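Local coordinates for synaptic vesicle glycoprotein 2C (Homo sapiens, PDB 4JRA) that is a synaptic vesicle membrane glycoprotein, its luminal domain serving as the receptor region recognised by botulinum neurotoxin A, at residues V35-K39 with T55-Y59. Sequence-based numbering, arbitrary orientation.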
loop_
_atom_site.group_PDB
_atom_site.type_symbol
_atom_site.label_atom_id
_atom_site.label_comp_id
_atom_site.label_asym_id
_atom_site.label_seq_id
_atom_site.Cartn_x
_atom_site.Cartn_y
_atom_site.Cartn_z
ATOM N N VAL D 35 -28.028 -19.759 11.758
ATOM C CA VAL D 35 -27.405 -19.518 13.053
ATOM C C VAL D 35 -28.479 -19.113 14.064
ATOM O O VAL D 35 -28.741 -19.838 15.018
ATOM C CB VAL D 35 -26.229 -18.471 12.954
ATOM C CG1 VAL D 35 -26.569 -17.289 12.034
ATOM C CG2 VAL D 35 -25.797 -17.979 14.322
ATOM N N GLU D 36 -29.089 -17.955 13.834
ATOM C CA GLU D 36 -30.248 -17.457 14.581
ATOM C C GLU D 36 -30.696 -16.156 13.913
ATOM O O GLU D 36 -31.161 -15.229 14.572
ATOM C CB GLU D 36 -29.910 -17.211 16.056
ATOM C CG GLU D 36 -31.128 -17.054 16.985
ATOM C CD GLU D 36 -31.006 -17.819 18.310
ATOM O OE1 GLU D 36 -31.675 -18.871 18.491
ATOM O OE2 GLU D 36 -30.247 -17.359 19.186
ATOM N N ARG D 37 -30.518 -16.087 12.593
ATOM C CA ARG D 37 -30.967 -14.958 11.793
ATOM C C ARG D 37 -31.282 -15.458 10.397
ATOM O O ARG D 37 -30.665 -16.410 9.914
ATOM C CB ARG D 37 -29.909 -13.845 11.737
ATOM C CG ARG D 37 -28.647 -14.165 10.922
ATOM C CD ARG D 37 -28.037 -12.929 10.284
ATOM N NE ARG D 37 -27.442 -12.017 11.258
ATOM C CZ ARG D 37 -26.216 -11.501 11.181
ATOM N NH1 ARG D 37 -25.404 -11.790 10.172
ATOM N NH2 ARG D 37 -25.790 -10.682 12.133
ATOM N N ASP D 38 -32.246 -14.814 9.750
ATOM C CA ASP D 38 -32.673 -15.205 8.409
ATOM C C ASP D 38 -31.591 -14.870 7.383
ATOM O O ASP D 38 -30.979 -13.812 7.437
ATOM C CB ASP D 38 -33.970 -14.494 8.040
ATOM C CG ASP D 38 -35.197 -15.139 8.658
ATOM O OD1 ASP D 38 -35.281 -16.385 8.690
ATOM O OD2 ASP D 38 -36.089 -14.390 9.110
ATOM N N LYS D 39 -31.388 -15.768 6.429
ATOM C CA LYS D 39 -30.219 -15.726 5.562
ATOM C C LYS D 39 -30.531 -16.347 4.205
ATOM O O LYS D 39 -31.123 -17.417 4.121
ATOM C CB LYS D 39 -29.087 -16.489 6.239
ATOM C CG LYS D 39 -27.787 -16.539 5.470
ATOM C CD LYS D 39 -26.787 -17.490 6.135
ATOM C CE LYS D 39 -26.672 -17.267 7.657
ATOM N NZ LYS D 39 -27.731 -17.892 8.536
ATOM N N THR D 55 -37.222 -7.214 5.612
ATOM C CA THR D 55 -36.594 -6.846 6.882
ATOM C C THR D 55 -35.892 -8.039 7.529
ATOM O O THR D 55 -36.335 -9.175 7.392
ATOM C CB THR D 55 -37.623 -6.270 7.885
ATOM O OG1 THR D 55 -38.215 -7.335 8.629
ATOM C CG2 THR D 55 -38.718 -5.494 7.169
ATOM N N GLY D 56 -34.782 -7.778 8.211
ATOM C CA GLY D 56 -34.157 -8.778 9.053
ATOM C C GLY D 56 -33.352 -9.828 8.315
ATOM O O GLY D 56 -33.025 -10.868 8.881
ATOM N N MET D 57 -33.003 -9.544 7.067
ATOM C CA MET D 57 -32.366 -10.532 6.198
ATOM C C MET D 57 -30.855 -10.362 6.152
ATOM O O MET D 57 -30.357 -9.237 6.194
ATOM C CB MET D 57 -32.890 -10.386 4.766
ATOM C CG MET D 57 -34.399 -10.313 4.628
ATOM S SD MET D 57 -35.222 -11.748 5.331
ATOM C CE MET D 57 -34.256 -13.128 4.726
ATOM N N GLU D 58 -30.132 -11.477 6.058
ATOM C CA GLU D 58 -28.743 -11.471 5.612
ATOM C C GLU D 58 -28.708 -11.993 4.167
ATOM O O GLU D 58 -29.243 -13.062 3.880
ATOM C CB GLU D 58 -27.843 -12.340 6.513
ATOM C CG GLU D 58 -26.404 -12.458 5.989
ATOM C CD GLU D 58 -25.547 -13.441 6.733
ATOM O OE1 GLU D 58 -25.941 -13.875 7.822
ATOM O OE2 GLU D 58 -24.466 -13.800 6.222
ATOM N N TYR D 59 -28.102 -11.235 3.251
ATOM C CA TYR D 59 -27.912 -11.690 1.869
ATOM C C TYR D 59 -26.438 -11.982 1.644
ATOM O O TYR D 59 -25.672 -11.064 1.443
ATOM C CB TYR D 59 -28.400 -10.627 0.882
ATOM C CG TYR D 59 -29.903 -10.403 0.962
ATOM C CD1 TYR D 59 -30.787 -11.226 0.296
ATOM C CD2 TYR D 59 -30.436 -9.382 1.726
ATOM C CE1 TYR D 59 -32.169 -11.026 0.381
ATOM C CE2 TYR D 59 -31.813 -9.176 1.812
ATOM C CZ TYR D 59 -32.673 -10.000 1.141
ATOM O OH TYR D 59 -34.036 -9.795 1.232
#
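Glu58 N donates a hydrogen bond to Asp38 O at 2.8 Å, pairing the two backbones as parallel strands. Next to it, Lys39 CA makes a CA-H...O contact with Glu58 O at 3.3 Å. The side chains add a salt bridge, Arg37 NH1 to Glu58 OE1 at 3.2 Å, and its hydrogen bond is nearly straight (168°). The carboxylate oxygen lies in the guanidinium plane of Arg37, but NH1 meets it from above the carboxylate plane. The two flat groups are therefore close to perpendicular, 79° apart. A chi1 of 70° tucks Arg37 CG in over the main chain, and bends further out fold the side chain so that Arg37 CD also touches Glu58 OE1, at 3.4 Å. Lys39 and Glu58 share one face of the sheet and run alongside each other in the same direction. Lys39 CE packs 3.5 Å from Glu58 OE1, while Lys39 NZ, 4.5 Å from Glu58 OE1, is too far to form a salt bridge. Asp38 and Met57 point to the opposite face, where the curled Met57 side chain brings Met57 CE to 3.6 Å from Asp38 CB. Strand 38-41 is an outermost strand within this chain of a parallel sheet in the pentapeptide-repeat beta-helix, and strand 57-60 passes the pairing on to strand 78-80. Lys80 adds a weak, long ion pair to Glu58 OE2. Positive charge on both sides of the carboxylate of the buried Glu58 probably favours its ionised form.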